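Local coordinates for protein LRIM1 (Anopheles gambiae, PDB 3O53) that forms a heterodimeric complex with the leucine-rich repeat protein APL1C that regulates complement-like immunity in the mosquito, this chain being its leucine-rich repeat domain, at residues Leu85-Asn88 against Glu94-Val97. Numbering follows the deposited sequence.
Sequences LDLN and ELLV. With NAG (2-acetamido-2-deoxy-beta-D-glucopyranose), chain C.
Leu-85 meets Val-97 and Leu-95 across the inside of one solenoid coil. Its CB starts toward strand 91-97. CG lies anti to the backbone N (chi1 176°), which carries the branch away from strand 84-86 and into the core. CD2 does the touching: it packs 3.6 Å from CG1 of Val-97, the two side chains crossing at a slant, and 4.3 Å from CD1 of Leu-95. Leu-95 also reaches inward, and its other methyl, CD2, lies 4.1 Å from CD2 of Leu-87. The contact is wholly apolar and buried, and no hydrogen bond joins the two segments. Leu-104 of the next parallel strand packs on both Leu-85 and Leu-95, so the layer continues into the following coil.

Asp-86 points away from the core, to the face of the parallel strands where the N-linked glycan of Asn-64, on preceding strand 62-64, lies over it. Its OD1 accepts from the backbone N of Asn-88 at 2.8 Å, closing an Asx turn. Its OD2 accepts from N2 of that glycan's N-acetylglucosamine at 2.9 Å, in a nearly straight bond (166°). The two bonds fix the carboxylate at both oxygens. Leu-85 and Leu-87 are inward leucines of the LxxLxLxxN repeat, and Asn-90 is its asparagine. ND2 of Asn-90 and of Asn-109, one coil on, both bond Leu-87 O: the asparagine ladder of the leucine-rich repeat solenoid.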
ATOM      1  N   LEU A  85     -11.380   0.098  12.281  1.00 35.35           N
ATOM      2  CA  LEU A  85     -12.515   0.165  11.380  1.00 34.78           C
ATOM      3  C   LEU A  85     -12.279  -0.805  10.249  1.00 32.99           C
ATOM      4  O   LEU A  85     -11.249  -0.746   9.593  1.00 33.17           O
ATOM      5  CB  LEU A  85     -12.654   1.581  10.815  1.00 29.39           C
ATOM      6  CG  LEU A  85     -13.757   1.779   9.777  1.00 31.76           C
ATOM      7  CD1 LEU A  85     -15.132   1.527  10.395  1.00 34.84           C
ATOM      8  CD2 LEU A  85     -13.680   3.185   9.202  1.00 32.16           C
ATOM      9  N   ASP A  86     -13.231  -1.695  10.009  1.00 30.53           N
ATOM     10  CA  ASP A  86     -13.127  -2.618   8.889  1.00 34.01           C
ATOM     11  C   ASP A  86     -14.332  -2.461   7.961  1.00 41.97           C
ATOM     12  O   ASP A  86     -15.452  -2.784   8.336  1.00 40.93           O
ATOM     13  CB  ASP A  86     -13.035  -4.054   9.408  1.00 36.83           C
ATOM     14  CG  ASP A  86     -12.835  -5.077   8.292  1.00 48.31           C
ATOM     15  OD1 ASP A  86     -13.097  -4.760   7.113  1.00 43.84           O
ATOM     16  OD2 ASP A  86     -12.422  -6.212   8.599  1.00 51.20           O
ATOM     17  N   LEU A  87     -14.112  -1.946   6.757  1.00 36.91           N
ATOM     18  CA  LEU A  87     -15.180  -1.884   5.765  1.00 39.42           C
ATOM     19  C   LEU A  87     -14.788  -2.630   4.494  1.00 39.60           C
ATOM     20  O   LEU A  87     -15.266  -2.309   3.411  1.00 31.90           O
ATOM     21  CB  LEU A  87     -15.541  -0.442   5.427  1.00 34.55           C
ATOM     22  CG  LEU A  87     -14.435   0.384   4.776  1.00 35.71           C
ATOM     23  CD1 LEU A  87     -15.006   1.344   3.737  1.00 33.04           C
ATOM     24  CD2 LEU A  87     -13.666   1.120   5.860  1.00 35.14           C
ATOM     25  N   ASN A  88     -13.915  -3.622   4.637  1.00 36.87           N
ATOM     26  CA  ASN A  88     -13.561  -4.505   3.534  1.00 38.05           C
ATOM     27  C   ASN A  88     -14.815  -4.949   2.790  1.00 38.90           C
ATOM     28  O   ASN A  88     -15.831  -5.275   3.410  1.00 34.89           O
ATOM     29  CB  ASN A  88     -12.830  -5.756   4.043  1.00 34.74           C
ATOM     30  CG  ASN A  88     -11.384  -5.487   4.441  1.00 45.76           C
ATOM     31  OD1 ASN A  88     -10.830  -4.426   4.165  1.00 39.01           O
ATOM     32  ND2 ASN A  88     -10.764  -6.470   5.091  1.00 47.75           N
ATOM     33  N   GLU A  94     -15.558   7.534  -0.983  1.00 28.04           N
ATOM     34  CA  GLU A  94     -14.798   8.483  -0.177  1.00 29.53           C
ATOM     35  C   GLU A  94     -14.947   8.154   1.297  1.00 29.09           C
ATOM     36  O   GLU A  94     -16.044   7.950   1.794  1.00 29.05           O
ATOM     37  CB  GLU A  94     -15.247   9.924  -0.457  1.00 35.55           C
ATOM     38  CG  GLU A  94     -15.213  10.292  -1.931  1.00 47.93           C
ATOM     39  CD  GLU A  94     -15.487  11.768  -2.162  1.00 61.89           C
ATOM     40  OE1 GLU A  94     -15.044  12.591  -1.333  1.00 58.24           O
ATOM     41  OE2 GLU A  94     -16.146  12.102  -3.169  1.00 73.85           O
ATOM     42  N   LEU A  95     -13.829   8.128   2.000  1.00 28.45           N
ATOM     43  CA  LEU A  95     -13.797   7.632   3.364  1.00 28.99           C
ATOM     44  C   LEU A  95     -13.155   8.675   4.263  1.00 29.70           C
ATOM     45  O   LEU A  95     -12.107   9.218   3.931  1.00 30.39           O
ATOM     46  CB  LEU A  95     -12.991   6.320   3.395  1.00 28.08           C
ATOM     47  CG  LEU A  95     -12.582   5.699   4.729  1.00 29.26           C
ATOM     48  CD1 LEU A  95     -13.822   5.383   5.543  1.00 34.85           C
ATOM     49  CD2 LEU A  95     -11.728   4.435   4.478  1.00 27.48           C
ATOM     50  N   LEU A  96     -13.786   8.959   5.401  1.00 27.09           N
ATOM     51  CA  LEU A  96     -13.213   9.863   6.390  1.00 30.44           C
ATOM     52  C   LEU A  96     -13.272   9.229   7.774  1.00 34.50           C
ATOM     53  O   LEU A  96     -14.317   8.748   8.196  1.00 37.38           O
ATOM     54  CB  LEU A  96     -13.987  11.187   6.426  1.00 36.14           C
ATOM     55  CG  LEU A  96     -14.133  11.925   5.096  1.00 36.76           C
ATOM     56  CD1 LEU A  96     -15.262  11.330   4.293  1.00 30.49           C
ATOM     57  CD2 LEU A  96     -14.370  13.419   5.326  1.00 46.64           C
ATOM     58  N   VAL A  97     -12.160   9.252   8.494  1.00 32.05           N
ATOM     59  CA  VAL A  97     -12.129   8.651   9.815  1.00 37.84           C
ATOM     60  C   VAL A  97     -11.459   9.577  10.828  1.00 38.28           C
ATOM     61  O   VAL A  97     -10.857  10.587  10.458  1.00 31.81           O
ATOM     62  CB  VAL A  97     -11.462   7.257   9.766  1.00 36.47           C
ATOM     63  CG1 VAL A  97     -12.178   6.396   8.734  1.00 33.51           C
ATOM     64  CG2 VAL A  97      -9.987   7.371   9.428  1.00 29.18           C
TER
HETATM   65  C1  NAG C   1     -15.026  -8.182  10.389  1.00 40.37           C
HETATM   66  C2  NAG C   1     -13.728  -8.739  10.948  1.00 40.52           C
HETATM   67  C3  NAG C   1     -13.151  -9.762   9.983  1.00 49.25           C
HETATM   68  C4  NAG C   1     -14.198 -10.798   9.600  1.00 54.83           C
HETATM   69  C5  NAG C   1     -15.474 -10.132   9.114  1.00 48.97           C
HETATM   70  C6  NAG C   1     -16.548 -11.178   8.845  1.00 51.25           C
HETATM   71  C7  NAG C   1     -12.252  -7.290  12.242  1.00 42.63           C
HETATM   72  C8  NAG C   1     -11.295  -6.145  12.147  1.00 34.65           C
HETATM   73  N2  NAG C   1     -12.777  -7.666  11.082  1.00 37.24           N
HETATM   74  O3  NAG C   1     -12.017 -10.352  10.566  1.00 42.04           O
HETATM   75  O4  NAG C   1     -13.680 -11.585   8.565  1.00 62.23           O
HETATM   76  O5  NAG C   1     -15.934  -9.217  10.086  1.00 46.80           O
HETATM   77  O6  NAG C   1     -16.859 -11.832  10.057  1.00 48.13           O
HETATM   78  O7  NAG C   1     -12.512  -7.820  13.325  1.00 48.28           O